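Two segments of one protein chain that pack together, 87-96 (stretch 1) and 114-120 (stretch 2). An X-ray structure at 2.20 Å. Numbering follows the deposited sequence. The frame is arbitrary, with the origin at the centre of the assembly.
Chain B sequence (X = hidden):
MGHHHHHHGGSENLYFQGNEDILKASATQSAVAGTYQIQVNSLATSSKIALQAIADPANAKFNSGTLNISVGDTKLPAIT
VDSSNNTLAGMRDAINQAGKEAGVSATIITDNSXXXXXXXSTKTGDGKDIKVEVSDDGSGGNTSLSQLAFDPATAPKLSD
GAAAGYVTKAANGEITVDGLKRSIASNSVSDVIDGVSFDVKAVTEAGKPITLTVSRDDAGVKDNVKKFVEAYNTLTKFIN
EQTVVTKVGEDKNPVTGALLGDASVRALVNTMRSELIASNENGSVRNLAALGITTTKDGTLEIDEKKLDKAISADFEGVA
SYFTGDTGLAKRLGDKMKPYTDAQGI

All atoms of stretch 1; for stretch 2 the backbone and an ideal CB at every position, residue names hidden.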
ATOM      1  N   THR B  87     -53.463 -11.417 -42.050  1.00103.37           N
ATOM      2  CA  THR B  87     -52.179 -12.080 -42.209  1.00103.06           C
ATOM      3  C   THR B  87     -51.743 -12.643 -40.861  1.00102.83           C
ATOM      4  O   THR B  87     -52.357 -12.346 -39.838  1.00104.58           O
ATOM      5  CB  THR B  87     -51.103 -11.121 -42.740  1.00103.03           C
ATOM      6  OG1 THR B  87     -51.035  -9.969 -41.892  1.00107.66           O
ATOM      7  CG2 THR B  87     -51.433 -10.677 -44.154  1.00103.61           C
ATOM      8  N   LEU B  88     -50.688 -13.453 -40.865  1.00101.27           N
ATOM      9  CA  LEU B  88     -50.164 -14.039 -39.631  1.00 94.85           C
ATOM     10  C   LEU B  88     -49.712 -12.944 -38.669  1.00 94.93           C
ATOM     11  O   LEU B  88     -50.044 -12.966 -37.485  1.00 96.16           O
ATOM     12  CB  LEU B  88     -49.001 -14.992 -39.923  1.00 92.10           C
ATOM     13  CG  LEU B  88     -49.342 -16.442 -40.279  1.00 93.22           C
ATOM     14  CD1 LEU B  88     -49.915 -16.535 -41.689  1.00101.78           C
ATOM     15  CD2 LEU B  88     -48.128 -17.332 -40.134  1.00 89.03           C
ATOM     16  N   ALA B  89     -48.943 -11.995 -39.192  1.00 93.95           N
ATOM     17  CA  ALA B  89     -48.454 -10.864 -38.409  1.00100.93           C
ATOM     18  C   ALA B  89     -49.610  -9.966 -37.988  1.00105.76           C
ATOM     19  O   ALA B  89     -49.533  -9.260 -36.981  1.00109.54           O
ATOM     20  CB  ALA B  89     -47.432 -10.073 -39.206  1.00106.14           C
ATOM     21  N   GLY B  90     -50.677 -10.001 -38.779  1.00104.03           N
ATOM     22  CA  GLY B  90     -51.878  -9.237 -38.501  1.00101.19           C
ATOM     23  C   GLY B  90     -52.618  -9.835 -37.320  1.00102.92           C
ATOM     24  O   GLY B  90     -53.164  -9.116 -36.483  1.00109.64           O
ATOM     25  N   MET B  91     -52.644 -11.162 -37.254  1.00 96.02           N
ATOM     26  CA  MET B  91     -53.265 -11.844 -36.127  1.00 89.54           C
ATOM     27  C   MET B  91     -52.403 -11.700 -34.878  1.00 88.96           C
ATOM     28  O   MET B  91     -52.924 -11.564 -33.775  1.00 91.09           O
ATOM     29  CB  MET B  91     -53.508 -13.323 -36.442  1.00 83.56           C
ATOM     30  CG  MET B  91     -54.321 -13.578 -37.711  1.00 80.54           C
ATOM     31  SD  MET B  91     -55.710 -12.446 -37.922  1.00117.08           S
ATOM     32  CE  MET B  91     -56.687 -12.833 -36.484  1.00104.36           C
ATOM     33  N   ARG B  92     -51.086 -11.753 -35.057  1.00 92.42           N
ATOM     34  CA  ARG B  92     -50.142 -11.552 -33.959  1.00 95.87           C
ATOM     35  C   ARG B  92     -50.368 -10.214 -33.254  1.00102.37           C
ATOM     36  O   ARG B  92     -50.446 -10.156 -32.027  1.00108.59           O
ATOM     37  CB  ARG B  92     -48.698 -11.627 -34.466  1.00 96.07           C
ATOM     38  CG  ARG B  92     -47.701 -10.879 -33.592  1.00 96.60           C
ATOM     39  CD  ARG B  92     -46.268 -11.050 -34.072  1.00104.31           C
ATOM     40  NE  ARG B  92     -46.051 -10.515 -35.415  1.00108.99           N
ATOM     41  CZ  ARG B  92     -45.681  -9.264 -35.665  1.00109.06           C
ATOM     42  NH1 ARG B  92     -45.514  -8.408 -34.670  1.00115.82           N
ATOM     43  NH2 ARG B  92     -45.502  -8.864 -36.914  1.00104.13           N
ATOM     44  N   ASP B  93     -50.483  -9.145 -34.039  1.00 98.69           N
ATOM     45  CA  ASP B  93     -50.667  -7.807 -33.487  1.00 96.17           C
ATOM     46  C   ASP B  93     -51.997  -7.689 -32.753  1.00 89.63           C
ATOM     47  O   ASP B  93     -52.086  -7.036 -31.716  1.00 84.79           O
ATOM     48  CB  ASP B  93     -50.593  -6.748 -34.591  1.00100.73           C
ATOM     49  CG  ASP B  93     -49.216  -6.651 -35.216  1.00109.27           C
ATOM     50  OD1 ASP B  93     -48.227  -6.998 -34.537  1.00114.76           O
ATOM     51  OD2 ASP B  93     -49.122  -6.218 -36.384  1.00110.36           O
ATOM     52  N   ALA B  94     -53.031  -8.325 -33.300  1.00 88.28           N
ATOM     53  CA  ALA B  94     -54.367  -8.243 -32.722  1.00 89.23           C
ATOM     54  C   ALA B  94     -54.396  -8.941 -31.374  1.00 90.12           C
ATOM     55  O   ALA B  94     -54.791  -8.357 -30.367  1.00 88.91           O
ATOM     56  CB  ALA B  94     -55.397  -8.853 -33.656  1.00 85.86           C
ATOM     57  N   ILE B  95     -53.966 -10.199 -31.378  1.00 90.39           N
ATOM     58  CA  ILE B  95     -53.952 -11.033 -30.182  1.00 83.11           C
ATOM     59  C   ILE B  95     -53.118 -10.394 -29.074  1.00 81.39           C
ATOM     60  O   ILE B  95     -53.499 -10.430 -27.903  1.00 82.52           O
ATOM     61  CB  ILE B  95     -53.406 -12.442 -30.483  1.00 76.28           C
ATOM     62  CG1 ILE B  95     -54.318 -13.171 -31.466  1.00 77.90           C
ATOM     63  CG2 ILE B  95     -53.289 -13.260 -29.207  1.00 73.52           C
ATOM     64  CD1 ILE B  95     -53.829 -14.568 -31.811  1.00 75.65           C
ATOM     65  N   ASN B  96     -51.986  -9.801 -29.447  1.00 86.57           N
ATOM     66  CA  ASN B  96     -51.105  -9.163 -28.474  1.00 92.32           C
ATOM     67  C   ASN B  96     -51.815  -8.030 -27.745  1.00 96.29           C
ATOM     68  O   ASN B  96     -51.519  -7.742 -26.585  1.00101.09           O
ATOM     69  CB  ASN B  96     -49.850  -8.616 -29.158  1.00 96.85           C
ATOM     70  CG  ASN B  96     -48.844  -9.698 -29.493  1.00 97.99           C
ATOM     71  OD1 ASN B  96     -48.716 -10.692 -28.779  1.00 96.87           O
ATOM     72  ND2 ASN B  96     -48.122  -9.507 -30.591  1.00100.49           N
ATOM     73  N   UNK B 114     -43.603 -24.154 -42.368  1.00 81.32           N
ATOM     74  CA  UNK B 114     -44.072 -22.816 -42.670  1.00 79.21           C
ATOM     75  C   UNK B 114     -43.964 -21.914 -41.457  1.00 75.30           C
ATOM     76  O   UNK B 114     -43.053 -22.056 -40.640  1.00 69.97           O
ATOM     77  CB  UNK B 114     -45.517 -22.857 -43.172  1.00 79.21           C
ATOM     78  N   UNK B 115     -44.894 -20.972 -41.352  1.00 75.55           N
ATOM     79  CA  UNK B 115     -44.981 -20.103 -40.187  1.00 71.90           C
ATOM     80  C   UNK B 115     -46.299 -20.379 -39.469  1.00 76.95           C
ATOM     81  O   UNK B 115     -47.286 -20.744 -40.097  1.00 91.10           O
ATOM     82  CB  UNK B 115     -44.871 -18.630 -40.587  1.00 71.90           C
ATOM     83  N   UNK B 116     -46.312 -20.215 -38.152  1.00 68.75           N
ATOM     84  CA  UNK B 116     -47.505 -20.510 -37.367  1.00 68.78           C
ATOM     85  C   UNK B 116     -47.616 -19.564 -36.185  1.00 70.77           C
ATOM     86  O   UNK B 116     -46.629 -18.961 -35.763  1.00 78.10           O
ATOM     87  CB  UNK B 116     -47.487 -21.961 -36.883  1.00 68.78           C
ATOM     88  N   UNK B 117     -48.820 -19.440 -35.640  1.00 63.52           N
ATOM     89  CA  UNK B 117     -49.017 -18.589 -34.477  1.00 68.64           C
ATOM     90  C   UNK B 117     -48.719 -19.374 -33.209  1.00 65.46           C
ATOM     91  O   UNK B 117     -49.157 -20.513 -33.061  1.00 67.42           O
ATOM     92  CB  UNK B 117     -50.442 -18.032 -34.445  1.00 68.64           C
ATOM     93  N   UNK B 118     -47.964 -18.763 -32.302  1.00 63.82           N
ATOM     94  CA  UNK B 118     -47.631 -19.395 -31.032  1.00 65.14           C
ATOM     95  C   UNK B 118     -48.162 -18.509 -29.913  1.00 71.17           C
ATOM     96  O   UNK B 118     -47.769 -17.348 -29.785  1.00 76.81           O
ATOM     97  CB  UNK B 118     -46.123 -19.618 -30.895  1.00 65.14           C
ATOM     98  N   UNK B 119     -49.072 -19.055 -29.115  1.00 68.31           N
ATOM     99  CA  UNK B 119     -49.758 -18.267 -28.102  1.00 71.37           C
ATOM    100  C   UNK B 119     -49.397 -18.730 -26.694  1.00 69.99           C
ATOM    101  O   UNK B 119     -49.291 -19.927 -26.431  1.00 72.87           O
ATOM    102  CB  UNK B 119     -51.272 -18.345 -28.308  1.00 71.37           C
ATOM    103  N   UNK B 120     -49.183 -17.770 -25.799  1.00 67.40           N
ATOM    104  CA  UNK B 120     -48.801 -18.073 -24.422  1.00 69.02           C
ATOM    105  C   UNK B 120     -49.717 -17.392 -23.413  1.00 76.89           C
ATOM    106  O   UNK B 120     -50.199 -16.285 -23.644  1.00 80.93           O
ATOM    107  CB  UNK B 120     -47.352 -17.650 -24.173  1.00 69.02           C
TER

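Stretch 1 is a helix from Leu88 onward, and stretch 2 is a strand that runs almost parallel to it, the two directions differing by 8° and the axes approaching to 9.0 Å. The helix turns Leu88, Met91 and Ile95 toward the strand, a largely apolar stripe, while its charged pair, Arg92 NH1 and Asp93 OD1 at 3.1 Å, lies off that stripe. No hydrogen bond crosses the interface, so shape and apolar character do most of the selecting.

Position 114 has a phi of 138° and a psi of -147°. Positive phi is costly for any residue with a CB, and stretch 1 offers nothing within 5.5 Å of an ideal CB here, so the backbone alone argues for glycine. The residue is Gly114.

At position 115 the CA-to-CB bond points toward the helix, and the ideal CB already sits 3.5 Å from Leu88 CD2. With a methyl group so close, a small side chain, such as alanine, serine or perhaps cysteine, is the natural expectation; a longer one would have to turn aside from the leucine. The deposited residue is Ser115. With chi1 at -62° (m), Ser115 OG lies 4.7 Å from Leu88 CD2, farther than CB, and hydrogen-bonds elsewhere in the structure, which leaves CB as the part of the side chain that meets Leu88 CD2. The same methyl also lies 3.5 Å from the backbone atom Ser115 O, so Leu88 packs on main chain as well as side chain.

Position 116 points away, as alternation in a strand predicts. Stretch 1 sets no limit here, and a long, polar or branched side chain would serve equally well. It is Arg116, whose guanidinium nitrogens NH1 and NH2 are hydrogen-bonded elsewhere in the structure.

Position 117 points toward the helix again, but no atom of stretch 1 comes within 5.5 Å of the ideal CB. There is a gap to be filled, bordered by Leu88, the CB of Met91 and the backbone leading to Arg92. A medium or large apolar side chain suits it: leucine, isoleucine or methionine would reach, whereas alanine would stop short. Leu117, with chi1 -73° (m) and chi2 161° (t), gives up 82 Å² to the helix, the largest area of any residue here. Its CD1 packs 3.8 Å from Met91 CB, and its CD2 lies 3.6 Å from Leu88 O. That oxygen already accepts from Arg92 N at 2.9 Å, so a methyl beside it leaves no helical bond unpaid.

Position 118 is out of reach, and its extended backbone would readily take a beta-branched residue. It is Val118.

Position 119 directs its CA-to-CB bond sideways, with Ile95 beyond reach of CB. A flexible apolar chain, leucine or methionine, could close the distance. Leu119 does so: chi1 -70° (m) and chi2 76° (p) bring CD2 to 3.8 Å from Ile95 CD1.

Position 120 is again out of reach, leaving the choice open; Ser120 makes no contact with the helix.

Stretch 2 114-120: GSRLVLS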
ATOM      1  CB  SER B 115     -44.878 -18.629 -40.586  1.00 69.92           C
ATOM      2  OG  SER B 115     -43.627 -18.337 -41.183  1.00 77.14           O
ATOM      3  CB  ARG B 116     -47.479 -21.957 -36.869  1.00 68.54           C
ATOM      4  CG  ARG B 116     -46.548 -22.197 -35.684  1.00 63.14           C
ATOM      5  CD  ARG B 116     -46.544 -23.666 -35.290  1.00 60.93           C
ATOM      6  NE  ARG B 116     -45.799 -24.456 -36.264  1.00 62.78           N
ATOM      7  CZ  ARG B 116     -45.986 -25.751 -36.484  1.00 64.33           C
ATOM      8  NH1 ARG B 116     -46.906 -26.420 -35.802  1.00 68.27           N
ATOM      9  NH2 ARG B 116     -45.253 -26.373 -37.396  1.00 79.40           N
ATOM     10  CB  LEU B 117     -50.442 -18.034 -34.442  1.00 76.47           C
ATOM     11  CG  LEU B 117     -50.776 -16.950 -35.467  1.00 72.25           C
ATOM     12  CD1 LEU B 117     -52.282 -16.823 -35.650  1.00 72.66           C
ATOM     13  CD2 LEU B 117     -50.158 -15.619 -35.068  1.00 76.87           C
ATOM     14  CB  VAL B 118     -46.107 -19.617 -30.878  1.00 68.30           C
ATOM     15  CG1 VAL B 118     -45.773 -20.120 -29.474  1.00 65.81           C
ATOM     16  CG2 VAL B 118     -45.602 -20.597 -31.931  1.00 60.57           C
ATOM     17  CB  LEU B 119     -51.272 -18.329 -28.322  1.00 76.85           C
ATOM     18  CG  LEU B 119     -51.858 -17.616 -29.550  1.00 74.83           C
ATOM     19  CD1 LEU B 119     -51.616 -18.394 -30.844  1.00 65.61           C
ATOM     20  CD2 LEU B 119     -53.344 -17.376 -29.349  1.00 80.98           C
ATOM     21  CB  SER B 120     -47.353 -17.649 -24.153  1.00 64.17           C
ATOM     22  OG  SER B 120     -46.439 -18.384 -24.945  1.00 71.30           O
TER
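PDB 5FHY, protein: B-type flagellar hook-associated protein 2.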